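Local coordinates for heptaprenyl diphosphate synthase (HEPPP synthase) subunit 1 family protein (Staphylococcus aureus, PDB 5H9D) that probably acts with a farnesyl pyrophosphate synthetase-type partner chain as the smaller component of a heptaprenyl diphosphate synthase, making a C35 prenyl diphosphate, at residues Ser6-Gln11 and Ser78-Thr83; Glu14-Val19 and Ile71-Leu76; Pro41-Val46 and Leu85-Asp90; Met55-Asp60 and Asn64-His69. All coordinates share one frame; numbering follows the deposited sequence.

Overall arrangement
Contacts 1, 2 and 3 all use helix 70-88. Contacts 1 and 2 set it against helix 4-15 and the turn that follows it, whereas contact 3 joins its far end to the start of helix 43-65. Contact 4 lies where helix 43-65 passes into the connection leading to helix 70-88. Contacts 1 and 2 are buried, contact 3 partly so, and contact 4 lies at the surface. Their chemistry differs accordingly: an amide meets an imidazole in contact 1, aliphatic groups dominate contacts 2 and 3, and a backbone hydrogen bond organises contact 4. The centres of contacts 3 and 4 are about 26 Å apart.

Contact 1 (Ser6-Gln11 and Ser78-Thr83); sequences SKLERQ and SAHFYT
Gln11 reaches across from helix 4-15 to the imidazole of His80 on helix 70-88, and the two side chains cross at about a right angle. The plane of the glutamine amide is steeply inclined to the ring, 72° away, and its CD lies at the ring edge, in the imidazole plane. The NE2 corner of the ring receives most of the approach: Gln11 CB comes to 3.2 Å from His80 NE2 and Gln11 CD to 3.5 Å from the same nitrogen. Having CG of His80 trans to the backbone N (chi1 178°) directs the ring toward helix 4-15 to meet the glutamine. This is packing of the N-terminal helix onto helix 70-88 in an all-helical chain of the terpene synthase clan, and the same part of helix 70-88 also meets the farnesyl pyrophosphate synthetase chain, where Tyr82 OH hydrogen-bonds to His130 of that chain. Leu8, one turn before Gln11, adds a lighter touch, its CD1 standing 4.5 Å from His80 CD2 in an oblique position; Leu8 also packs on Val46, Thr50 and Thr53 of helix 43-65. Elsewhere on the ring edge, near ND1, Thr83 OG1 also lies in the imidazole plane. That hydroxyl receives a weak hydrogen bond from Arg15 NH2.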
loop_
_atom_site.group_PDB
_atom_site.type_symbol
_atom_site.label_atom_id
_atom_site.label_comp_id
_atom_site.label_asym_id
_atom_site.label_seq_id
_atom_site.Cartn_x
_atom_site.Cartn_y
_atom_site.Cartn_z
ATOM N N SER C 6 -14.393 20.435 7.267
ATOM C CA SER C 6 -15.474 20.114 6.354
ATOM C C SER C 6 -14.989 19.714 4.976
ATOM O O SER C 6 -15.515 18.776 4.388
ATOM C CB SER C 6 -16.429 21.299 6.230
ATOM O OG SER C 6 -17.695 20.876 5.759
ATOM N N LYS C 7 -14.001 20.418 4.442
ATOM C CA LYS C 7 -13.512 20.049 3.122
ATOM C C LYS C 7 -13.077 18.582 3.110
ATOM O O LYS C 7 -13.508 17.810 2.244
ATOM C CB LYS C 7 -12.345 20.931 2.702
ATOM C CG LYS C 7 -12.746 22.325 2.335
ATOM C CD LYS C 7 -11.609 23.025 1.608
ATOM C CE LYS C 7 -12.113 24.303 0.949
ATOM N NZ LYS C 7 -13.298 24.051 0.046
ATOM N N LEU C 8 -12.235 18.201 4.077
ATOM C CA LEU C 8 -11.740 16.825 4.187
ATOM C C LEU C 8 -12.869 15.803 4.276
ATOM O O LEU C 8 -12.753 14.719 3.716
ATOM C CB LEU C 8 -10.813 16.666 5.396
ATOM C CG LEU C 8 -10.229 15.269 5.638
ATOM C CD1 LEU C 8 -9.284 14.919 4.510
ATOM C CD2 LEU C 8 -9.503 15.227 6.975
ATOM N N GLU C 9 -13.958 16.133 4.968
ATOM C CA GLU C 9 -15.077 15.194 5.065
ATOM C C GLU C 9 -15.664 14.978 3.679
ATOM O O GLU C 9 -16.121 13.885 3.341
ATOM C CB GLU C 9 -16.153 15.713 6.027
ATOM C CG GLU C 9 -15.806 15.499 7.491
ATOM C CD GLU C 9 -16.336 16.603 8.385
ATOM O OE1 GLU C 9 -16.150 17.798 8.027
ATOM O OE2 GLU C 9 -16.921 16.279 9.449
ATOM N N ARG C 10 -15.640 16.028 2.874
ATOM C CA ARG C 10 -16.151 15.927 1.521
ATOM C C ARG C 10 -15.184 15.107 0.668
ATOM O O ARG C 10 -15.620 14.277 -0.123
ATOM C CB ARG C 10 -16.346 17.319 0.922
ATOM C CG ARG C 10 -16.618 17.310 -0.567
ATOM C CD ARG C 10 -16.978 18.695 -1.034
ATOM N NE ARG C 10 -16.437 19.716 -0.142
ATOM C CZ ARG C 10 -16.420 21.013 -0.428
ATOM N NH1 ARG C 10 -16.913 21.433 -1.592
ATOM N NH2 ARG C 10 -15.920 21.888 0.448
ATOM N N GLN C 11 -13.879 15.332 0.830
ATOM C CA GLN C 11 -12.892 14.571 0.060
ATOM C C GLN C 11 -12.944 13.086 0.421
ATOM O O GLN C 11 -12.942 12.245 -0.471
ATOM C CB GLN C 11 -11.467 15.120 0.263
ATOM C CG GLN C 11 -11.173 16.377 -0.528
ATOM C CD GLN C 11 -9.779 16.948 -0.284
ATOM O OE1 GLN C 11 -8.774 16.322 -0.603
ATOM N NE2 GLN C 11 -9.718 18.148 0.273
ATOM N N SER C 78 -4.796 7.681 3.825
ATOM C CA SER C 78 -3.371 7.922 3.769
ATOM C C SER C 78 -2.939 8.109 2.332
ATOM O O SER C 78 -2.160 9.002 2.032
ATOM C CB SER C 78 -2.639 6.764 4.422
ATOM O OG SER C 78 -1.279 7.077 4.503
ATOM N N ALA C 79 -3.450 7.265 1.442
ATOM C CA ALA C 79 -3.104 7.375 0.034
ATOM C C ALA C 79 -3.692 8.700 -0.442
ATOM O O ALA C 79 -3.107 9.399 -1.273
ATOM C CB ALA C 79 -3.682 6.201 -0.755
ATOM N N HIS C 80 -4.844 9.058 0.113
ATOM C CA HIS C 80 -5.463 10.307 -0.261
ATOM C C HIS C 80 -4.484 11.443 0.016
ATOM O O HIS C 80 -4.304 12.328 -0.811
ATOM C CB HIS C 80 -6.763 10.523 0.512
ATOM C CG HIS C 80 -7.430 11.825 0.190
ATOM N ND1 HIS C 80 -7.080 12.582 -0.911
ATOM C CD2 HIS C 80 -8.409 12.512 0.825
ATOM C CE1 HIS C 80 -7.813 13.680 -0.938
ATOM N NE2 HIS C 80 -8.626 13.663 0.103
ATOM N N PHE C 81 -3.847 11.397 1.179
ATOM C CA PHE C 81 -2.862 12.399 1.581
ATOM C C PHE C 81 -1.785 12.674 0.536
ATOM O O PHE C 81 -1.297 13.801 0.440
ATOM C CB PHE C 81 -2.173 11.953 2.884
ATOM C CG PHE C 81 -0.885 12.702 3.205
ATOM C CD1 PHE C 81 -0.908 13.884 3.951
ATOM C CD2 PHE C 81 0.354 12.192 2.808
ATOM C CE1 PHE C 81 0.266 14.535 4.299
ATOM C CE2 PHE C 81 1.533 12.838 3.153
ATOM C CZ PHE C 81 1.485 14.016 3.906
ATOM N N TYR C 82 -1.400 11.652 -0.230
ATOM C CA TYR C 82 -0.334 11.821 -1.219
ATOM C C TYR C 82 -0.805 12.390 -2.563
ATOM O O TYR C 82 -0.071 13.135 -3.221
ATOM C CB TYR C 82 0.435 10.484 -1.358
ATOM C CG TYR C 82 1.511 10.366 -2.441
ATOM C CD1 TYR C 82 2.330 11.449 -2.814
ATOM C CD2 TYR C 82 1.766 9.128 -3.034
ATOM C CE1 TYR C 82 3.368 11.282 -3.740
ATOM C CE2 TYR C 82 2.799 8.956 -3.953
ATOM C CZ TYR C 82 3.594 10.023 -4.301
ATOM O OH TYR C 82 4.615 9.776 -5.196
ATOM N N THR C 83 -2.021 12.054 -2.974
ATOM C CA THR C 83 -2.535 12.610 -4.219
ATOM C C THR C 83 -2.518 14.108 -3.982
ATOM O O THR C 83 -2.314 14.897 -4.902
ATOM C CB THR C 83 -3.968 12.170 -4.475
ATOM O OG1 THR C 83 -4.708 12.240 -3.252
ATOM C CG2 THR C 83 -3.998 10.754 -5.014
#

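Contact 2 (Glu14-Val19 and Ile71-Leu76); sequences ERLKGV and ILIGDL
Leu76 points from helix 70-88 at the place where helix 4-15 ends, meeting Leu16 and the backbone of Arg15. Its CB and CG form the stalk of the side chain. With CG opposite the backbone N (chi1 172°), this stalk carries the isopropyl fork out toward the 14-19 segment, and the CD2 branch does the touching. That methyl sits 3.2 Å from Leu16 CD2 and 4.1 Å from Leu16 CG, the two leucines crossing at a slant. It also rests 3.6 Å from Arg15 O and 4.1 Å from Arg15 CB, so a single methyl group spans the end of one helix turn and the first residue beyond it. Leu16 has already left helical backbone angles, yet the end of its side chain still swings inward. One turn back on helix 70-88, Ile73 CD1 lies 4.3 Å from Leu16 CD2, which gives the leucine a second aliphatic neighbour; Tyr22 packs against both Leu16 and Ile73. Arg15 contributes its base here and leads its charged end elsewhere: the chain bends at chi2 (39°), and NH2 forms a salt bridge with Glu135 of the farnesyl pyrophosphate synthetase chain. Arg15 O accepts a hydrogen bond from Arg142 of that chain, and Leu76 itself packs on Val138 there. The arrangement is thus apolar packing of a helix C-terminus onto a neighbouring helix in an all-helical fold, forming part of the interface of the two-chain assembly.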
loop_
_atom_site.group_PDB
_atom_site.type_symbol
_atom_site.label_atom_id
_atom_site.label_comp_id
_atom_site.label_asym_id
_atom_site.label_seq_id
_atom_site.Cartn_x
_atom_site.Cartn_y
_atom_site.Cartn_z
ATOM N N GLU C 14 -15.819 11.412 -1.551
ATOM C CA GLU C 14 -15.618 10.969 -2.919
ATOM C C GLU C 14 -14.826 9.666 -2.927
ATOM O O GLU C 14 -15.218 8.685 -3.571
ATOM C CB GLU C 14 -14.881 12.044 -3.725
ATOM C CG GLU C 14 -13.875 12.859 -2.913
ATOM C CD GLU C 14 -12.713 13.401 -3.752
ATOM O OE1 GLU C 14 -11.875 12.582 -4.224
ATOM O OE2 GLU C 14 -12.645 14.645 -3.936
ATOM N N ARG C 15 -13.715 9.668 -2.191
ATOM C CA ARG C 15 -12.824 8.514 -2.067
ATOM C C ARG C 15 -13.519 7.275 -1.467
ATOM O O ARG C 15 -13.187 6.147 -1.827
ATOM C CB ARG C 15 -11.574 8.908 -1.243
ATOM C CG ARG C 15 -10.270 9.177 -2.061
ATOM C CD ARG C 15 -10.544 9.919 -3.359
ATOM N NE ARG C 15 -9.401 10.075 -4.262
ATOM C CZ ARG C 15 -8.375 10.873 -4.015
ATOM N NH1 ARG C 15 -8.349 11.558 -2.884
ATOM N NH2 ARG C 15 -7.419 11.060 -4.916
ATOM N N LEU C 16 -14.494 7.477 -0.582
ATOM C CA LEU C 16 -15.189 6.346 0.016
ATOM C C LEU C 16 -16.512 5.972 -0.648
ATOM O O LEU C 16 -17.411 5.435 0.006
ATOM C CB LEU C 16 -15.453 6.598 1.499
ATOM C CG LEU C 16 -14.295 6.440 2.467
ATOM C CD1 LEU C 16 -14.832 6.524 3.887
ATOM C CD2 LEU C 16 -13.608 5.097 2.215
ATOM N N LYS C 17 -16.646 6.239 -1.938
ATOM C CA LYS C 17 -17.881 5.908 -2.609
ATOM C C LYS C 17 -18.280 4.452 -2.413
ATOM O O LYS C 17 -18.574 4.030 -1.296
ATOM C CB LYS C 17 -17.789 6.245 -4.094
ATOM C CG LYS C 17 -18.196 7.682 -4.407
ATOM C CD LYS C 17 -19.693 7.883 -4.166
ATOM C CE LYS C 17 -20.101 9.372 -4.067
ATOM N NZ LYS C 17 -20.019 9.951 -2.681
ATOM N N GLY C 18 -18.274 3.694 -3.503
ATOM C CA GLY C 18 -18.679 2.297 -3.488
ATOM C C GLY C 18 -18.476 1.411 -2.274
ATOM O O GLY C 18 -18.574 0.191 -2.410
ATOM N N VAL C 19 -18.211 1.990 -1.103
ATOM C CA VAL C 19 -17.986 1.209 0.112
ATOM C C VAL C 19 -19.229 1.016 0.984
ATOM O O VAL C 19 -19.848 1.981 1.440
ATOM C CB VAL C 19 -16.880 1.840 0.980
ATOM C CG1 VAL C 19 -16.634 0.969 2.203
ATOM C CG2 VAL C 19 -15.602 2.006 0.163
ATOM N N ILE C 71 -8.441 -0.889 8.808
ATOM C CA ILE C 71 -7.083 -0.571 8.398
ATOM C C ILE C 71 -7.075 -0.053 6.947
ATOM O O ILE C 71 -6.375 0.921 6.634
ATOM C CB ILE C 71 -6.167 -1.843 8.484
ATOM C CG1 ILE C 71 -6.194 -2.427 9.903
ATOM C CG2 ILE C 71 -4.718 -1.507 8.093
ATOM C CD1 ILE C 71 -5.311 -3.678 10.081
ATOM N N LEU C 72 -7.851 -0.695 6.063
ATOM C CA LEU C 72 -7.899 -0.271 4.665
ATOM C C LEU C 72 -8.383 1.153 4.542
ATOM O O LEU C 72 -7.908 1.918 3.708
ATOM C CB LEU C 72 -8.781 -1.203 3.852
ATOM C CG LEU C 72 -8.261 -2.640 3.975
ATOM C CD1 LEU C 72 -9.267 -3.598 3.401
ATOM C CD2 LEU C 72 -6.883 -2.790 3.328
ATOM N N ILE C 73 -9.339 1.504 5.392
ATOM C CA ILE C 73 -9.900 2.839 5.431
ATOM C C ILE C 73 -8.779 3.790 5.802
ATOM O O ILE C 73 -8.540 4.781 5.117
ATOM C CB ILE C 73 -10.971 2.941 6.513
ATOM C CG1 ILE C 73 -11.988 1.821 6.338
ATOM C CG2 ILE C 73 -11.655 4.272 6.433
ATOM C CD1 ILE C 73 -12.858 1.971 5.117
ATOM N N GLY C 74 -8.085 3.470 6.888
ATOM C CA GLY C 74 -7.005 4.318 7.348
ATOM C C GLY C 74 -5.953 4.519 6.297
ATOM O O GLY C 74 -5.339 5.574 6.233
ATOM N N ASP C 75 -5.744 3.498 5.473
ATOM C CA ASP C 75 -4.756 3.556 4.412
ATOM C C ASP C 75 -5.230 4.286 3.154
ATOM O O ASP C 75 -4.428 4.836 2.393
ATOM C CB ASP C 75 -4.304 2.147 4.077
ATOM C CG ASP C 75 -3.331 1.587 5.110
ATOM O OD1 ASP C 75 -2.283 2.234 5.372
ATOM O OD2 ASP C 75 -3.613 0.499 5.654
ATOM N N LEU C 76 -6.537 4.294 2.928
ATOM C CA LEU C 76 -7.080 5.007 1.780
ATOM C C LEU C 76 -6.892 6.499 2.060
ATOM O O LEU C 76 -6.469 7.265 1.200
ATOM C CB LEU C 76 -8.581 4.712 1.621
ATOM C CG LEU C 76 -9.307 5.551 0.563
ATOM C CD1 LEU C 76 -8.864 5.158 -0.785
ATOM C CD2 LEU C 76 -10.775 5.359 0.714
#

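Contact 3 (Pro41-Val46 and Leu85-Asp90); sequences PDVAKV and LAEIND
Val43 and Ile88 slide past each other in opposite directions, with Val43 CG2 3.4 Å from Ile88 CG1 and Val43 CB 3.7 Å from that same carbon. The tip of the isoleucine goes further, onto the next residue: Ile88 CD1 lies 3.4 Å from Ala44 CA and 3.9 Å from Ala44 CB. The other valine branch, CG1, is approached by both the aliphatic and the carboxylate parts of Glu87, with Glu87 CG 3.8 Å from Val43 CG1. The glutamate is exposed; its CG stands between its own backbone N and carbonyl carbon (chi1 55°), and the extended chain then crosses the valine at a slant. Helices 43-65 and 70-88 run antiparallel as a helical hairpin, and this contact closes its open end, where the first turn of one meets the last turn of the other. Further out, Phe140 of helix 118-140 packs on Ala44, and Phe93 packs on Ile88. Asn89 leaves the helix with positive phi, and Asp90 then serves as N-cap of helix 91-112: its OD1 accepts from Phe93 N, while OD2 is hydrogen-bonded to His139 NE2. Ala86 O accepts a hydrogen bond from Asn127 of the farnesyl pyrophosphate synthetase chain.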
loop_
_atom_site.group_PDB
_atom_site.type_symbol
_atom_site.label_atom_id
_atom_site.label_comp_id
_atom_site.label_asym_id
_atom_site.label_seq_id
_atom_site.Cartn_x
_atom_site.Cartn_y
_atom_site.Cartn_z
ATOM N N PRO C 41 -1.252 27.816 1.738
ATOM C CA PRO C 41 -2.084 27.185 0.704
ATOM C C PRO C 41 -3.300 26.438 1.236
ATOM O O PRO C 41 -3.407 26.155 2.430
ATOM C CB PRO C 41 -1.106 26.260 -0.004
ATOM C CG PRO C 41 0.185 27.018 0.088
ATOM C CD PRO C 41 0.174 27.515 1.514
ATOM N N ASP C 42 -4.219 26.116 0.339
ATOM C CA ASP C 42 -5.436 25.408 0.729
ATOM C C ASP C 42 -5.180 23.932 1.010
ATOM O O ASP C 42 -5.396 23.433 2.120
ATOM C CB ASP C 42 -6.484 25.534 -0.382
ATOM C CG ASP C 42 -7.071 26.924 -0.474
ATOM O OD1 ASP C 42 -7.788 27.312 0.479
ATOM O OD2 ASP C 42 -6.808 27.617 -1.489
ATOM N N VAL C 43 -4.739 23.242 -0.030
ATOM C CA VAL C 43 -4.441 21.828 0.051
ATOM C C VAL C 43 -3.492 21.536 1.210
ATOM O O VAL C 43 -3.714 20.600 1.987
ATOM C CB VAL C 43 -3.806 21.361 -1.258
ATOM C CG1 VAL C 43 -4.891 20.975 -2.258
ATOM C CG2 VAL C 43 -2.949 22.496 -1.830
ATOM N N ALA C 44 -2.443 22.351 1.317
ATOM C CA ALA C 44 -1.441 22.202 2.364
ATOM C C ALA C 44 -2.085 22.110 3.743
ATOM O O ALA C 44 -1.521 21.521 4.666
ATOM C CB ALA C 44 -0.455 23.359 2.316
ATOM N N LYS C 45 -3.268 22.695 3.889
ATOM C CA LYS C 45 -3.955 22.625 5.168
ATOM C C LYS C 45 -4.493 21.222 5.319
ATOM O O LYS C 45 -4.051 20.477 6.177
ATOM C CB LYS C 45 -5.118 23.611 5.236
ATOM C CG LYS C 45 -4.851 24.861 6.047
ATOM C CD LYS C 45 -6.052 25.789 5.955
ATOM C CE LYS C 45 -5.811 27.129 6.640
ATOM N NZ LYS C 45 -6.972 28.029 6.390
ATOM N N VAL C 46 -5.426 20.853 4.452
ATOM C CA VAL C 46 -6.038 19.531 4.526
ATOM C C VAL C 46 -5.043 18.372 4.413
ATOM O O VAL C 46 -5.259 17.316 5.016
ATOM C CB VAL C 46 -7.179 19.376 3.473
ATOM C CG1 VAL C 46 -6.598 19.220 2.089
ATOM C CG2 VAL C 46 -8.092 18.215 3.858
ATOM N N LEU C 85 -0.338 15.647 -1.707
ATOM C CA LEU C 85 1.016 16.193 -1.744
ATOM C C LEU C 85 1.306 16.402 -3.228
ATOM O O LEU C 85 2.033 17.318 -3.616
ATOM C CB LEU C 85 2.055 15.217 -1.181
ATOM C CG LEU C 85 2.124 14.831 0.299
ATOM C CD1 LEU C 85 3.414 14.077 0.491
ATOM C CD2 LEU C 85 2.073 16.047 1.238
ATOM N N ALA C 86 0.722 15.530 -4.049
ATOM C CA ALA C 86 0.893 15.568 -5.501
ATOM C C ALA C 86 0.435 16.882 -6.142
ATOM O O ALA C 86 1.144 17.425 -6.997
ATOM C CB ALA C 86 0.168 14.398 -6.142
ATOM N N GLU C 87 -0.734 17.396 -5.751
ATOM C CA GLU C 87 -1.185 18.662 -6.334
ATOM C C GLU C 87 -0.490 19.875 -5.707
ATOM O O GLU C 87 -0.421 20.931 -6.341
ATOM C CB GLU C 87 -2.716 18.818 -6.270
ATOM C CG GLU C 87 -3.349 18.688 -4.916
ATOM C CD GLU C 87 -4.822 18.281 -5.003
ATOM O OE1 GLU C 87 -5.100 17.144 -5.491
ATOM O OE2 GLU C 87 -5.698 19.087 -4.585
ATOM N N ILE C 88 0.039 19.720 -4.486
ATOM C CA ILE C 88 0.767 20.799 -3.813
ATOM C C ILE C 88 2.070 21.120 -4.573
ATOM O O ILE C 88 2.670 22.181 -4.411
ATOM C CB ILE C 88 1.077 20.434 -2.346
ATOM C CG1 ILE C 88 -0.217 20.444 -1.535
ATOM C CG2 ILE C 88 2.059 21.420 -1.753
ATOM C CD1 ILE C 88 -0.037 20.245 -0.039
ATOM N N ASN C 89 2.513 20.183 -5.395
ATOM C CA ASN C 89 3.687 20.373 -6.231
ATOM C C ASN C 89 4.976 20.841 -5.564
ATOM O O ASN C 89 6.033 20.827 -6.201
ATOM C CB ASN C 89 3.334 21.338 -7.355
ATOM C CG ASN C 89 4.085 21.044 -8.632
ATOM O OD1 ASN C 89 5.309 20.846 -8.634
ATOM N ND2 ASN C 89 3.352 21.026 -9.736
ATOM N N ASP C 90 4.902 21.282 -4.312
ATOM C CA ASP C 90 6.107 21.704 -3.592
ATOM C C ASP C 90 6.857 20.426 -3.223
ATOM O O ASP C 90 6.556 19.786 -2.215
ATOM C CB ASP C 90 5.750 22.449 -2.307
ATOM C CG ASP C 90 6.978 22.782 -1.465
ATOM O OD1 ASP C 90 7.985 22.032 -1.534
ATOM O OD2 ASP C 90 6.927 23.787 -0.720
#

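Contact 4 (Met55-Asp60 and Asn64-His69); sequences MRHLDD and NHLSKH
Asp60 O takes the backbone N-H of Asn64, and this is the one hydrogen bond between the two segments: the N to O distance is 2.7 Å and the N-H...O angle 173°. Close by, the side chain of Leu66 turns back toward helix 43-65, bringing its CG to 4.2 Å from Asp60 O and its CD1 to 4.1 Å from His57 CE1. The leucine crosses the imidazole obliquely. His57 reaches it because its chi1 is near 180° (-167°), which brings the end of the side chain nearer the 64-69 segment; the same buried ring packs on Ile73 of helix 70-88. The Asp60 to Asn64 bond is the i to i+4 step of an alpha helix, and from His65, where phi turns positive, the chain bends into the short connection that turns helix 43-65 back into helix 70-88, forming a helical hairpin. Toward solvent the packing is looser. The side chains of Asp60 and Asn64 lie side by side, pointing the same way, with carboxylate and amide planes 34° apart, and Asn64 ND2 comes no nearer than 4.0 Å to Asp60 CB. Asn64 is exposed, while Asp60, partly exposed, touches Lys167. Beyond Leu66 the connection finds its partners elsewhere: Ser67 N is hydrogen-bonded to Glu23 OE1, and the ring of His69 meets that of Phe148 of the farnesyl pyrophosphate synthetase chain.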
loop_
_atom_site.group_PDB
_atom_site.type_symbol
_atom_site.label_atom_id
_atom_site.label_comp_id
_atom_site.label_asym_id
_atom_site.label_seq_id
_atom_site.Cartn_x
_atom_site.Cartn_y
_atom_site.Cartn_z
ATOM N N MET C 55 -3.373 8.411 10.400
ATOM C CA MET C 55 -2.515 8.035 11.517
ATOM C C MET C 55 -3.293 7.794 12.830
ATOM O O MET C 55 -3.142 6.757 13.476
ATOM C CB MET C 55 -1.459 9.121 11.721
ATOM C CG MET C 55 -0.449 9.287 10.570
ATOM S SD MET C 55 0.640 7.902 10.475
ATOM C CE MET C 55 -0.168 6.865 9.199
ATOM N N ARG C 56 -4.144 8.740 13.222
ATOM C CA ARG C 56 -4.919 8.559 14.456
ATOM C C ARG C 56 -5.987 7.463 14.306
ATOM O O ARG C 56 -6.393 6.837 15.301
ATOM C CB ARG C 56 -5.569 9.875 14.883
ATOM C CG ARG C 56 -6.407 9.734 16.144
ATOM C CD ARG C 56 -6.928 11.065 16.683
ATOM N NE ARG C 56 -5.864 12.060 16.814
ATOM C CZ ARG C 56 -5.579 12.964 15.883
ATOM N NH1 ARG C 56 -6.294 12.996 14.761
ATOM N NH2 ARG C 56 -4.573 13.818 16.065
ATOM N N HIS C 57 -6.427 7.228 13.059
ATOM C CA HIS C 57 -7.427 6.204 12.783
ATOM C C HIS C 57 -6.824 4.832 12.940
ATOM O O HIS C 57 -7.412 3.968 13.568
ATOM C CB HIS C 57 -7.998 6.348 11.383
ATOM C CG HIS C 57 -9.233 5.527 11.154
ATOM N ND1 HIS C 57 -10.292 5.521 12.035
ATOM C CD2 HIS C 57 -9.595 4.716 10.132
ATOM C CE1 HIS C 57 -11.254 4.746 11.570
ATOM N NE2 HIS C 57 -10.856 4.246 10.414
ATOM N N LEU C 58 -5.633 4.639 12.387
ATOM C CA LEU C 58 -4.949 3.351 12.494
ATOM C C LEU C 58 -4.529 3.128 13.941
ATOM O O LEU C 58 -4.454 1.991 14.412
ATOM C CB LEU C 58 -3.723 3.301 11.550
ATOM C CG LEU C 58 -3.982 3.467 10.036
ATOM C CD1 LEU C 58 -2.745 3.908 9.345
ATOM C CD2 LEU C 58 -4.495 2.188 9.422
ATOM N N ASP C 59 -4.252 4.210 14.653
ATOM C CA ASP C 59 -3.874 4.068 16.050
ATOM C C ASP C 59 -5.022 3.421 16.777
ATOM O O ASP C 59 -4.870 2.390 17.428
ATOM C CB ASP C 59 -3.619 5.421 16.688
ATOM C CG ASP C 59 -2.172 5.822 16.633
ATOM O OD1 ASP C 59 -1.319 4.912 16.754
ATOM O OD2 ASP C 59 -1.894 7.037 16.488
ATOM N N ASP C 60 -6.181 4.053 16.624
ATOM C CA ASP C 60 -7.434 3.639 17.244
ATOM C C ASP C 60 -7.913 2.229 16.984
ATOM O O ASP C 60 -8.537 1.628 17.845
ATOM C CB ASP C 60 -8.546 4.613 16.852
ATOM C CG ASP C 60 -8.320 5.999 17.422
ATOM O OD1 ASP C 60 -7.656 6.093 18.488
ATOM O OD2 ASP C 60 -8.807 6.986 16.826
ATOM N N ASN C 64 -9.687 0.834 20.207
ATOM C CA ASN C 64 -11.136 0.776 20.270
ATOM C C ASN C 64 -11.610 -0.583 19.739
ATOM O O ASN C 64 -12.804 -0.875 19.702
ATOM C CB ASN C 64 -11.759 1.919 19.456
ATOM C CG ASN C 64 -11.684 3.263 20.172
ATOM O OD1 ASN C 64 -11.694 3.319 21.400
ATOM N ND2 ASN C 64 -11.634 4.353 19.407
ATOM N N HIS C 65 -10.658 -1.421 19.354
ATOM C CA HIS C 65 -10.945 -2.748 18.807
ATOM C C HIS C 65 -11.741 -2.741 17.506
ATOM O O HIS C 65 -12.532 -3.639 17.261
ATOM C CB HIS C 65 -11.681 -3.615 19.828
ATOM C CG HIS C 65 -10.803 -4.156 20.908
ATOM N ND1 HIS C 65 -10.159 -3.346 21.819
ATOM C CD2 HIS C 65 -10.465 -5.426 21.229
ATOM C CE1 HIS C 65 -9.465 -4.094 22.657
ATOM N NE2 HIS C 65 -9.632 -5.360 22.322
ATOM N N LEU C 66 -11.535 -1.724 16.676
ATOM C CA LEU C 66 -12.221 -1.663 15.400
ATOM C C LEU C 66 -11.753 -2.873 14.573
ATOM O O LEU C 66 -10.630 -3.369 14.748
ATOM C CB LEU C 66 -11.866 -0.367 14.681
ATOM C CG LEU C 66 -11.945 0.898 15.543
ATOM C CD1 LEU C 66 -11.510 2.103 14.713
ATOM C CD2 LEU C 66 -13.356 1.096 16.076
ATOM N N SER C 67 -12.613 -3.358 13.681
ATOM C CA SER C 67 -12.268 -4.504 12.841
ATOM C C SER C 67 -11.020 -4.222 12.031
ATOM O O SER C 67 -10.575 -3.086 11.921
ATOM C CB SER C 67 -13.413 -4.837 11.882
ATOM O OG SER C 67 -13.671 -3.751 11.010
ATOM N N LYS C 68 -10.465 -5.268 11.447
ATOM C CA LYS C 68 -9.267 -5.133 10.636
ATOM C C LYS C 68 -9.527 -4.344 9.350
ATOM O O LYS C 68 -8.715 -3.514 8.956
ATOM C CB LYS C 68 -8.731 -6.522 10.328
ATOM C CG LYS C 68 -8.075 -7.202 11.528
ATOM C CD LYS C 68 -8.771 -6.923 12.852
ATOM C CE LYS C 68 -8.068 -7.659 13.982
ATOM N NZ LYS C 68 -8.067 -9.134 13.724
ATOM N N HIS C 69 -10.664 -4.597 8.707
ATOM C CA HIS C 69 -11.039 -3.906 7.486
ATOM C C HIS C 69 -10.971 -2.403 7.713
ATOM O O HIS C 69 -10.956 -1.623 6.771
ATOM C CB HIS C 69 -12.453 -4.335 7.060
ATOM C CG HIS C 69 -13.424 -3.199 6.865
ATOM N ND1 HIS C 69 -13.414 -2.384 5.752
ATOM C CD2 HIS C 69 -14.422 -2.736 7.658
ATOM C CE1 HIS C 69 -14.355 -1.466 5.870
ATOM N NE2 HIS C 69 -14.980 -1.657 7.019
#